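Local coordinates for N-acetyltransferase domain-containing protein (Pyrococcus horikoshii, PDB 1WWZ) that binds acetyl-coenzyme A and, as a member of the GNAT family, probably transfers its acyl group to an acceptor that is not known, at residues D13-A16 and L17-I21; G38-Y41 and A42-Y45; D112-G115 and K116-T120. All coordinates share one frame; numbering follows the deposited sequence.

Contact 1 (D13-A16 and L17-I21); sequences DKKA and LNELI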
ATOM      1  N   ASP A  13       5.795 -20.236  15.765  1.00 33.99           N
ATOM      2  CA  ASP A  13       6.530 -20.967  16.788  1.00 35.28           C
ATOM      3  C   ASP A  13       6.398 -20.218  18.114  1.00 35.38           C
ATOM      4  O   ASP A  13       6.019 -19.049  18.134  1.00 33.69           O
ATOM      5  CB  ASP A  13       8.010 -21.099  16.394  1.00 38.02           C
ATOM      6  CG  ASP A  13       8.670 -19.757  16.128  1.00 39.98           C
ATOM      7  OD1 ASP A  13       8.474 -18.838  16.943  1.00 42.32           O
ATOM      8  OD2 ASP A  13       9.394 -19.625  15.114  1.00 42.69           O
ATOM      9  N   LYS A  14       6.707 -20.897  19.215  1.00 35.86           N
ATOM     10  CA  LYS A  14       6.620 -20.289  20.539  1.00 36.27           C
ATOM     11  C   LYS A  14       7.314 -18.926  20.584  1.00 35.41           C
ATOM     12  O   LYS A  14       6.892 -18.021  21.307  1.00 35.09           O
ATOM     13  CB  LYS A  14       7.235 -21.221  21.589  1.00 37.61           C
ATOM     14  CG  LYS A  14       6.478 -22.531  21.759  1.00 39.59           C
ATOM     15  CD  LYS A  14       7.102 -23.412  22.833  1.00 41.31           C
ATOM     16  CE  LYS A  14       6.319 -24.713  23.012  1.00 42.75           C
ATOM     17  NZ  LYS A  14       6.918 -25.609  24.049  1.00 43.45           N
ATOM     18  N   LYS A  15       8.379 -18.782  19.804  1.00 35.46           N
ATOM     19  CA  LYS A  15       9.125 -17.530  19.753  1.00 35.19           C
ATOM     20  C   LYS A  15       8.317 -16.424  19.073  1.00 34.04           C
ATOM     21  O   LYS A  15       8.152 -15.331  19.617  1.00 34.65           O
ATOM     22  CB  LYS A  15      10.450 -17.746  19.013  1.00 37.40           C
ATOM     23  CG  LYS A  15      11.199 -16.466  18.673  1.00 38.60           C
ATOM     24  CD  LYS A  15      12.520 -16.773  17.988  1.00 42.17           C
ATOM     25  CE  LYS A  15      13.159 -15.514  17.416  1.00 42.52           C
ATOM     26  NZ  LYS A  15      13.346 -15.623  15.938  1.00 44.24           N
ATOM     27  N   ALA A  16       7.817 -16.716  17.878  1.00 32.20           N
ATOM     28  CA  ALA A  16       7.030 -15.753  17.118  1.00 30.63           C
ATOM     29  C   ALA A  16       5.773 -15.369  17.889  1.00 28.44           C
ATOM     30  O   ALA A  16       5.411 -14.196  17.964  1.00 28.11           O
ATOM     31  CB  ALA A  16       6.652 -16.340  15.762  1.00 30.17           C
ATOM     32  N   LEU A  17       5.115 -16.370  18.463  1.00 27.93           N
ATOM     33  CA  LEU A  17       3.897 -16.145  19.226  1.00 26.42           C
ATOM     34  C   LEU A  17       4.169 -15.184  20.370  1.00 26.52           C
ATOM     35  O   LEU A  17       3.372 -14.288  20.646  1.00 24.97           O
ATOM     36  CB  LEU A  17       3.366 -17.474  19.770  1.00 25.81           C
ATOM     37  CG  LEU A  17       2.105 -17.409  20.632  1.00 26.84           C
ATOM     38  CD1 LEU A  17       0.964 -16.777  19.841  1.00 25.40           C
ATOM     39  CD2 LEU A  17       1.733 -18.809  21.084  1.00 26.10           C
ATOM     40  N   ASN A  18       5.307 -15.370  21.031  1.00 27.90           N
ATOM     41  CA  ASN A  18       5.690 -14.519  22.149  1.00 29.97           C
ATOM     42  C   ASN A  18       5.825 -13.068  21.693  1.00 29.00           C
ATOM     43  O   ASN A  18       5.356 -12.150  22.367  1.00 28.68           O
ATOM     44  CB  ASN A  18       7.014 -15.000  22.744  1.00 33.19           C
ATOM     45  CG  ASN A  18       7.210 -14.544  24.174  1.00 36.63           C
ATOM     46  OD1 ASN A  18       6.510 -14.996  25.081  1.00 39.44           O
ATOM     47  ND2 ASN A  18       8.158 -13.640  24.384  1.00 39.66           N
ATOM     48  N   GLU A  19       6.470 -12.863  20.547  1.00 29.00           N
ATOM     49  CA  GLU A  19       6.653 -11.521  20.004  1.00 27.89           C
ATOM     50  C   GLU A  19       5.316 -10.889  19.644  1.00 26.42           C
ATOM     51  O   GLU A  19       5.086  -9.707  19.905  1.00 24.00           O
ATOM     52  CB  GLU A  19       7.523 -11.557  18.745  1.00 31.41           C
ATOM     53  CG  GLU A  19       8.973 -11.925  18.972  1.00 34.58           C
ATOM     54  CD  GLU A  19       9.776 -11.863  17.686  1.00 37.01           C
ATOM     55  OE1 GLU A  19       9.804 -10.783  17.057  1.00 38.09           O
ATOM     56  OE2 GLU A  19      10.374 -12.891  17.303  1.00 38.67           O
ATOM     57  N   LEU A  20       4.438 -11.676  19.030  1.00 24.07           N
ATOM     58  CA  LEU A  20       3.130 -11.167  18.642  1.00 22.46           C
ATOM     59  C   LEU A  20       2.345 -10.765  19.880  1.00 21.02           C
ATOM     60  O   LEU A  20       1.648  -9.749  19.884  1.00 19.83           O
ATOM     61  CB  LEU A  20       2.359 -12.224  17.842  1.00 23.04           C
ATOM     62  CG  LEU A  20       2.912 -12.507  16.441  1.00 24.34           C
ATOM     63  CD1 LEU A  20       2.205 -13.705  15.846  1.00 24.62           C
ATOM     64  CD2 LEU A  20       2.734 -11.282  15.550  1.00 26.11           C
ATOM     65  N   ILE A  21       2.462 -11.560  20.937  1.00 21.10           N
ATOM     66  CA  ILE A  21       1.760 -11.251  22.170  1.00 20.77           C
ATOM     67  C   ILE A  21       2.258  -9.924  22.740  1.00 21.71           C
ATOM     68  O   ILE A  21       1.456  -9.080  23.139  1.00 21.41           O
ATOM     69  CB  ILE A  21       1.938 -12.382  23.208  1.00 20.65           C
ATOM     70  CG1 ILE A  21       1.240 -13.649  22.701  1.00 21.05           C
ATOM     71  CG2 ILE A  21       1.360 -11.956  24.549  1.00 22.02           C
ATOM     72  CD1 ILE A  21       1.384 -14.852  23.616  1.00 22.86           C
TER
HETATM   73  O   HOH W   1       9.914 -14.260  21.597  1.00 42.33           O

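Contact 2 (G38-Y41 and A42-Y45); sequences GRDY and ARNY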
ATOM      1  N   GLY A  38      -4.581  -9.482  30.220  1.00 33.12           N
ATOM      2  CA  GLY A  38      -3.623 -10.563  30.366  1.00 31.49           C
ATOM      3  C   GLY A  38      -3.095 -11.129  29.065  1.00 30.44           C
ATOM      4  O   GLY A  38      -3.755 -11.071  28.029  1.00 29.36           O
ATOM      5  N   ARG A  39      -1.893 -11.690  29.130  1.00 29.79           N
ATOM      6  CA  ARG A  39      -1.251 -12.281  27.965  1.00 29.46           C
ATOM      7  C   ARG A  39      -1.982 -13.540  27.490  1.00 29.01           C
ATOM      8  O   ARG A  39      -1.892 -13.910  26.321  1.00 28.29           O
ATOM      9  CB  ARG A  39       0.208 -12.615  28.288  1.00 30.07           C
ATOM     10  CG  ARG A  39       1.075 -11.394  28.573  1.00 30.44           C
ATOM     11  CD  ARG A  39       2.475 -11.799  29.012  1.00 31.12           C
ATOM     12  NE  ARG A  39       3.226 -12.471  27.955  1.00 31.07           N
ATOM     13  CZ  ARG A  39       3.786 -11.852  26.922  1.00 30.86           C
ATOM     14  NH1 ARG A  39       3.688 -10.535  26.801  1.00 32.43           N
ATOM     15  NH2 ARG A  39       4.447 -12.550  26.009  1.00 31.65           N
ATOM     16  N   ASP A  40      -2.703 -14.194  28.398  1.00 29.03           N
ATOM     17  CA  ASP A  40      -3.442 -15.405  28.054  1.00 28.58           C
ATOM     18  C   ASP A  40      -4.517 -15.125  27.008  1.00 26.65           C
ATOM     19  O   ASP A  40      -4.646 -15.868  26.035  1.00 25.94           O
ATOM     20  CB  ASP A  40      -4.087 -16.016  29.302  1.00 32.22           C
ATOM     21  CG  ASP A  40      -3.066 -16.587  30.263  1.00 35.48           C
ATOM     22  OD1 ASP A  40      -2.192 -15.825  30.729  1.00 39.24           O
ATOM     23  OD2 ASP A  40      -3.140 -17.798  30.554  1.00 38.40           O
ATOM     24  N   TYR A  41      -5.292 -14.064  27.212  1.00 25.29           N
ATOM     25  CA  TYR A  41      -6.337 -13.701  26.259  1.00 23.90           C
ATOM     26  C   TYR A  41      -5.690 -13.504  24.888  1.00 23.68           C
ATOM     27  O   TYR A  41      -6.147 -14.058  23.884  1.00 21.86           O
ATOM     28  CB  TYR A  41      -7.030 -12.402  26.681  1.00 24.58           C
ATOM     29  CG  TYR A  41      -8.107 -11.946  25.719  1.00 24.44           C
ATOM     30  CD1 TYR A  41      -9.454 -12.181  25.982  1.00 25.53           C
ATOM     31  CD2 TYR A  41      -7.775 -11.290  24.531  1.00 25.96           C
ATOM     32  CE1 TYR A  41     -10.447 -11.773  25.085  1.00 26.16           C
ATOM     33  CE2 TYR A  41      -8.757 -10.883  23.631  1.00 25.77           C
ATOM     34  CZ  TYR A  41     -10.089 -11.126  23.914  1.00 25.96           C
ATOM     35  OH  TYR A  41     -11.060 -10.717  23.025  1.00 27.77           O
ATOM     36  N   ALA A  42      -4.620 -12.713  24.863  1.00 22.94           N
ATOM     37  CA  ALA A  42      -3.895 -12.428  23.631  1.00 21.94           C
ATOM     38  C   ALA A  42      -3.367 -13.705  22.992  1.00 21.67           C
ATOM     39  O   ALA A  42      -3.519 -13.910  21.792  1.00 19.40           O
ATOM     40  CB  ALA A  42      -2.738 -11.470  23.915  1.00 22.36           C
ATOM     41  N   ARG A  43      -2.749 -14.563  23.797  1.00 21.20           N
ATOM     42  CA  ARG A  43      -2.204 -15.813  23.289  1.00 21.29           C
ATOM     43  C   ARG A  43      -3.284 -16.663  22.622  1.00 21.07           C
ATOM     44  O   ARG A  43      -3.097 -17.158  21.513  1.00 19.35           O
ATOM     45  CB  ARG A  43      -1.545 -16.615  24.421  1.00 23.21           C
ATOM     46  CG  ARG A  43      -0.860 -17.894  23.946  1.00 25.21           C
ATOM     47  CD  ARG A  43      -0.154 -18.652  25.074  1.00 29.44           C
ATOM     48  NE  ARG A  43       0.907 -17.869  25.708  1.00 31.55           N
ATOM     49  CZ  ARG A  43       0.715 -17.023  26.717  1.00 34.49           C
ATOM     50  NH1 ARG A  43      -0.501 -16.845  27.218  1.00 36.00           N
ATOM     51  NH2 ARG A  43       1.738 -16.352  27.228  1.00 33.82           N
ATOM     52  N   ASN A  44      -4.416 -16.825  23.300  1.00 20.97           N
ATOM     53  CA  ASN A  44      -5.497 -17.627  22.750  1.00 22.16           C
ATOM     54  C   ASN A  44      -6.110 -17.033  21.488  1.00 21.24           C
ATOM     55  O   ASN A  44      -6.406 -17.763  20.543  1.00 20.05           O
ATOM     56  CB  ASN A  44      -6.587 -17.851  23.799  1.00 24.13           C
ATOM     57  CG  ASN A  44      -6.068 -18.573  25.022  1.00 27.26           C
ATOM     58  OD1 ASN A  44      -5.193 -19.432  24.918  1.00 29.08           O
ATOM     59  ND2 ASN A  44      -6.613 -18.241  26.187  1.00 27.76           N
ATOM     60  N   TYR A  45      -6.307 -15.719  21.461  1.00 19.66           N
ATOM     61  CA  TYR A  45      -6.895 -15.116  20.275  1.00 17.83           C
ATOM     62  C   TYR A  45      -5.943 -15.209  19.086  1.00 17.26           C
ATOM     63  O   TYR A  45      -6.356 -15.540  17.973  1.00 16.69           O
ATOM     64  CB  TYR A  45      -7.278 -13.653  20.521  1.00 15.83           C
ATOM     65  CG  TYR A  45      -8.072 -13.078  19.367  1.00 16.31           C
ATOM     66  CD1 TYR A  45      -9.224 -13.715  18.917  1.00 16.71           C
ATOM     67  CD2 TYR A  45      -7.658 -11.921  18.709  1.00 15.41           C
ATOM     68  CE1 TYR A  45      -9.950 -13.223  17.842  1.00 16.58           C
ATOM     69  CE2 TYR A  45      -8.378 -11.417  17.623  1.00 17.20           C
ATOM     70  CZ  TYR A  45      -9.523 -12.075  17.199  1.00 16.95           C
ATOM     71  OH  TYR A  45     -10.248 -11.596  16.132  1.00 18.43           O
TER

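Contact 3 (D112-G115 and K116-T120); sequences DFLG and KYNDT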
ATOM      1  N   ASP A 112      -4.556  -5.310  -0.580  1.00 18.48           N
ATOM      2  CA  ASP A 112      -4.011  -5.897  -1.798  1.00 19.42           C
ATOM      3  C   ASP A 112      -4.156  -7.418  -1.762  1.00 18.61           C
ATOM      4  O   ASP A 112      -4.525  -8.040  -2.754  1.00 19.12           O
ATOM      5  CB  ASP A 112      -2.534  -5.524  -1.948  1.00 20.67           C
ATOM      6  CG  ASP A 112      -1.900  -6.144  -3.175  1.00 22.58           C
ATOM      7  OD1 ASP A 112      -2.231  -5.718  -4.300  1.00 23.40           O
ATOM      8  OD2 ASP A 112      -1.078  -7.068  -3.013  1.00 23.98           O
ATOM      9  N   PHE A 113      -3.862  -8.015  -0.612  1.00 19.15           N
ATOM     10  CA  PHE A 113      -3.979  -9.464  -0.463  1.00 18.01           C
ATOM     11  C   PHE A 113      -5.426  -9.932  -0.640  1.00 18.71           C
ATOM     12  O   PHE A 113      -5.709 -10.789  -1.475  1.00 19.03           O
ATOM     13  CB  PHE A 113      -3.472  -9.892   0.917  1.00 18.43           C
ATOM     14  CG  PHE A 113      -3.671 -11.353   1.213  1.00 19.91           C
ATOM     15  CD1 PHE A 113      -2.911 -12.320   0.560  1.00 19.68           C
ATOM     16  CD2 PHE A 113      -4.628 -11.766   2.137  1.00 19.92           C
ATOM     17  CE1 PHE A 113      -3.101 -13.676   0.822  1.00 20.53           C
ATOM     18  CE2 PHE A 113      -4.826 -13.122   2.407  1.00 19.95           C
ATOM     19  CZ  PHE A 113      -4.062 -14.077   1.749  1.00 19.70           C
ATOM     20  N   LEU A 114      -6.341  -9.367   0.144  1.00 16.58           N
ATOM     21  CA  LEU A 114      -7.745  -9.758   0.077  1.00 17.58           C
ATOM     22  C   LEU A 114      -8.423  -9.401  -1.243  1.00 19.36           C
ATOM     23  O   LEU A 114      -9.375 -10.068  -1.659  1.00 18.97           O
ATOM     24  CB  LEU A 114      -8.518  -9.135   1.244  1.00 17.28           C
ATOM     25  CG  LEU A 114      -8.119  -9.638   2.636  1.00 16.35           C
ATOM     26  CD1 LEU A 114      -8.917  -8.900   3.716  1.00 16.32           C
ATOM     27  CD2 LEU A 114      -8.372 -11.140   2.721  1.00 15.11           C
ATOM     28  N   GLY A 115      -7.926  -8.354  -1.895  1.00 20.28           N
ATOM     29  CA  GLY A 115      -8.492  -7.919  -3.160  1.00 21.71           C
ATOM     30  C   GLY A 115      -8.456  -8.963  -4.259  1.00 22.10           C
ATOM     31  O   GLY A 115      -9.224  -8.884  -5.217  1.00 23.31           O
ATOM     32  N   LYS A 116      -7.570  -9.944  -4.137  1.00 22.45           N
ATOM     33  CA  LYS A 116      -7.474 -10.987  -5.144  1.00 24.22           C
ATOM     34  C   LYS A 116      -8.564 -12.033  -4.966  1.00 24.18           C
ATOM     35  O   LYS A 116      -8.901 -12.757  -5.905  1.00 25.34           O
ATOM     36  CB  LYS A 116      -6.118 -11.689  -5.056  1.00 26.00           C
ATOM     37  CG  LYS A 116      -5.961 -12.818  -6.065  1.00 31.06           C
ATOM     38  CD  LYS A 116      -4.698 -13.621  -5.826  1.00 33.08           C
ATOM     39  CE  LYS A 116      -4.371 -14.502  -7.025  1.00 35.83           C
ATOM     40  NZ  LYS A 116      -5.458 -15.467  -7.352  1.00 38.04           N
ATOM     41  N   TYR A 117      -9.125 -12.095  -3.764  1.00 23.16           N
ATOM     42  CA  TYR A 117     -10.140 -13.092  -3.443  1.00 22.36           C
ATOM     43  C   TYR A 117     -11.550 -12.592  -3.162  1.00 22.54           C
ATOM     44  O   TYR A 117     -12.528 -13.241  -3.532  1.00 23.61           O
ATOM     45  CB  TYR A 117      -9.678 -13.895  -2.227  1.00 21.77           C
ATOM     46  CG  TYR A 117      -8.266 -14.416  -2.325  1.00 20.20           C
ATOM     47  CD1 TYR A 117      -7.968 -15.548  -3.078  1.00 21.67           C
ATOM     48  CD2 TYR A 117      -7.221 -13.777  -1.654  1.00 21.77           C
ATOM     49  CE1 TYR A 117      -6.664 -16.035  -3.157  1.00 22.78           C
ATOM     50  CE2 TYR A 117      -5.919 -14.253  -1.728  1.00 22.22           C
ATOM     51  CZ  TYR A 117      -5.647 -15.382  -2.478  1.00 23.88           C
ATOM     52  OH  TYR A 117      -4.360 -15.865  -2.538  1.00 26.40           O
ATOM     53  N   ASN A 118     -11.661 -11.447  -2.499  1.00 22.93           N
ATOM     54  CA  ASN A 118     -12.974 -10.933  -2.123  1.00 21.84           C
ATOM     55  C   ASN A 118     -13.305  -9.549  -2.661  1.00 22.72           C
ATOM     56  O   ASN A 118     -12.424  -8.706  -2.802  1.00 23.62           O
ATOM     57  CB  ASN A 118     -13.082 -10.905  -0.594  1.00 21.74           C
ATOM     58  CG  ASN A 118     -12.347 -12.061   0.067  1.00 20.75           C
ATOM     59  OD1 ASN A 118     -11.265 -11.883   0.639  1.00 20.36           O
ATOM     60  ND2 ASN A 118     -12.926 -13.254  -0.012  1.00 19.80           N
ATOM     61  N   ASP A 119     -14.584  -9.319  -2.947  1.00 23.36           N
ATOM     62  CA  ASP A 119     -15.037  -8.020  -3.438  1.00 24.71           C
ATOM     63  C   ASP A 119     -15.589  -7.231  -2.257  1.00 24.55           C
ATOM     64  O   ASP A 119     -16.105  -6.125  -2.416  1.00 25.56           O
ATOM     65  CB  ASP A 119     -16.138  -8.178  -4.499  1.00 27.70           C
ATOM     66  CG  ASP A 119     -17.380  -8.888  -3.969  1.00 29.47           C
ATOM     67  OD1 ASP A 119     -17.756  -8.664  -2.801  1.00 30.90           O
ATOM     68  OD2 ASP A 119     -17.996  -9.661  -4.732  1.00 33.13           O
ATOM     69  N   THR A 120     -15.474  -7.818  -1.070  1.00 22.88           N
ATOM     70  CA  THR A 120     -15.967  -7.195   0.149  1.00 22.28           C
ATOM     71  C   THR A 120     -15.072  -7.563   1.328  1.00 21.27           C
ATOM     72  O   THR A 120     -14.633  -8.706   1.446  1.00 19.43           O
ATOM     73  CB  THR A 120     -17.395  -7.676   0.466  1.00 23.75           C
ATOM     74  OG1 THR A 120     -18.256  -7.375  -0.636  1.00 26.07           O
ATOM     75  CG2 THR A 120     -17.924  -6.993   1.709  1.00 25.09           C
TER

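Contact 1 (D13-A16 and L17-I21)
The first turns of helix 14-27, the opening helix of this GNAT-type domain, are held by an N-cap and by backbone bonds between Asp-13 to Ala-16 and Leu-17 to Leu-20. Asp-13 stands just before the helix and does both jobs: its carbonyl O takes the N-H of Leu-17 at 2.8 Å, while its carboxylate turns back over the first turn, where OD1 caps Ala-16 N. CG of Asp-13 lies between the backbone N and the carbonyl carbon (chi1 56°), which brings the carboxylate to that amide. The modelled 2.4 Å between OD1 of Asp-13 and N of Ala-16 is unusually short, and the exact length is doubtful. The next bonds run Asn-18 N to Lys-14 O (3.1 Å), Glu-19 N to Lys-15 O and Leu-20 N to Ala-16 O (2.9 Å).

On the outer side, Lys-15 and Glu-19 run side by side in the same direction. Carboxylate atom OE2 of Glu-19 lies 3.8 Å from CE of Lys-15, and the Lys-15 chain bends at chi4, leaving NZ 4.3 Å from OE2 of Glu-19, too far for a salt bridge. A water donates to Lys-15 O at 2.9 Å and accepts a weak bond from ND2 of Asn-18. Leu-20 faces inward, with CG 3.4 Å from Ala-16 O, and packs on Phe-57, Val-59, Ile-66 and Phe-69 of the sheet. Glu-19 OE1 accepts from the backbone N of Ile-66.

A negative carboxylate at the N-terminal end would probably be favoured by the helix dipole, and the Lys-15 and Glu-19 charges probably attract each other without being locked together.

Contact 2 (G38-Y41 and A42-Y45)
Arg-43 reaches back along the preceding turn of helix 38-53, between Arg-39 and Asp-40. Its CG sits anti to the backbone N (chi1 -176°) and the chain then bends at chi3, which brings the guanidinium back beside the earlier turn: NH1 is 3.4 Å from CA of Asp-40, which meets the group at its edge. Asp-40 and Arg-43 point the same way, but carboxylate and guanidinium planes are turned 76° apart and Asp-40 OD1 remains 4.0 Å from Arg-43 NH1, short of a salt bridge. Toward Arg-39, NH2 of Arg-43 comes to 4.2 Å from NE of Arg-39, a pair of like charges; the Arg-39 guanidinium is engaged by Asp-22 of helix 14-27 in a salt bridge. Replacing Arg-43 by alanine removes the guanidinium and is likely to leave the Asp-40 carboxylate without its nearby positive charge.

On another side of the same turn, CE2 of the Tyr-41 ring lies 4.4 Å from CB of Tyr-45. The Tyr-45 hydroxyl bonds His-89 O; the Tyr-45 side chain is about 7 Å from the bound acetyl-CoA. The backbone bonds of the helix hold the turn: Arg-43 N to Arg-39 O (2.7 Å), Asn-44 N to Asp-40 O and Tyr-45 N to Tyr-41 O. This first part of the helix packs on helix 14-27, Arg-39 and Arg-43 against Ile-21 and Ala-42 against Tyr-24.

With Asp-22 partnering Arg-39, the repulsion between the two arginines is probably eased, and Asp-40 probably offsets part of the charge of Arg-43 without a direct bond.

Contact 3 (D112-G115 and K116-T120)
The N-H of Lys-116 makes a weak bond, 3.4 Å, to the carbonyl O of Phe-113; CB of Lys-116 lies against one face of the next ring, that of Tyr-117. Tyr-117 swings back over the preceding turn, its CG anti to the carbonyl carbon (chi1 -49°), and sets CE2 above one face of the Phe-113 ring, 3.8 Å from CE1 of Phe-113. The rings form a T-shaped (edge-to-face) pair, planes at 64° and centroids 5.4 Å apart, with Tyr-117 giving the edge; Phe-58 makes a second edge-to-face pair with Phe-113. This is where helix 102-115, which begins at the acetyl-CoA pocket, passes into the loop leading to strand 120-126. Leu-114 O takes two amides there: Tyr-117 N from well above the carbonyl plane, and Asn-118 N at 2.8 Å in a nearly straight bond. The Asn-118 amide lies across Leu-114, OD1 3.6 Å from CD2 of Leu-114, while its ND2 donates to Lys-74 O of strand 65-78. Asp-119 then uses OD1 to accept from the hydroxyl of Thr-120 at 2.6 Å, and the same oxygen forms a salt bridge with Arg-83.

How the contacts relate
From the N terminus, contact 1 comes first, at the start of helix 14-27, then contact 2 at the start of helix 38-53, and contact 3 last, where helix 102-115 passes into the loop before strand 120-126. Each spans one short continuous stretch, so none encloses a long loop; they follow in series and neither nest nor cross. Contacts 1 and 2 meet directly: Ile-21 packs on Arg-39 and Arg-43, and Leu-17 on Arg-43, joining helices 14-27 and 38-53. Contact 3 lies apart, its centre about 28 Å from that of contact 2 and across the chain's centre; there Asp-112 forms salt bridges with Lys-105 and Arg-104 of the second subunit.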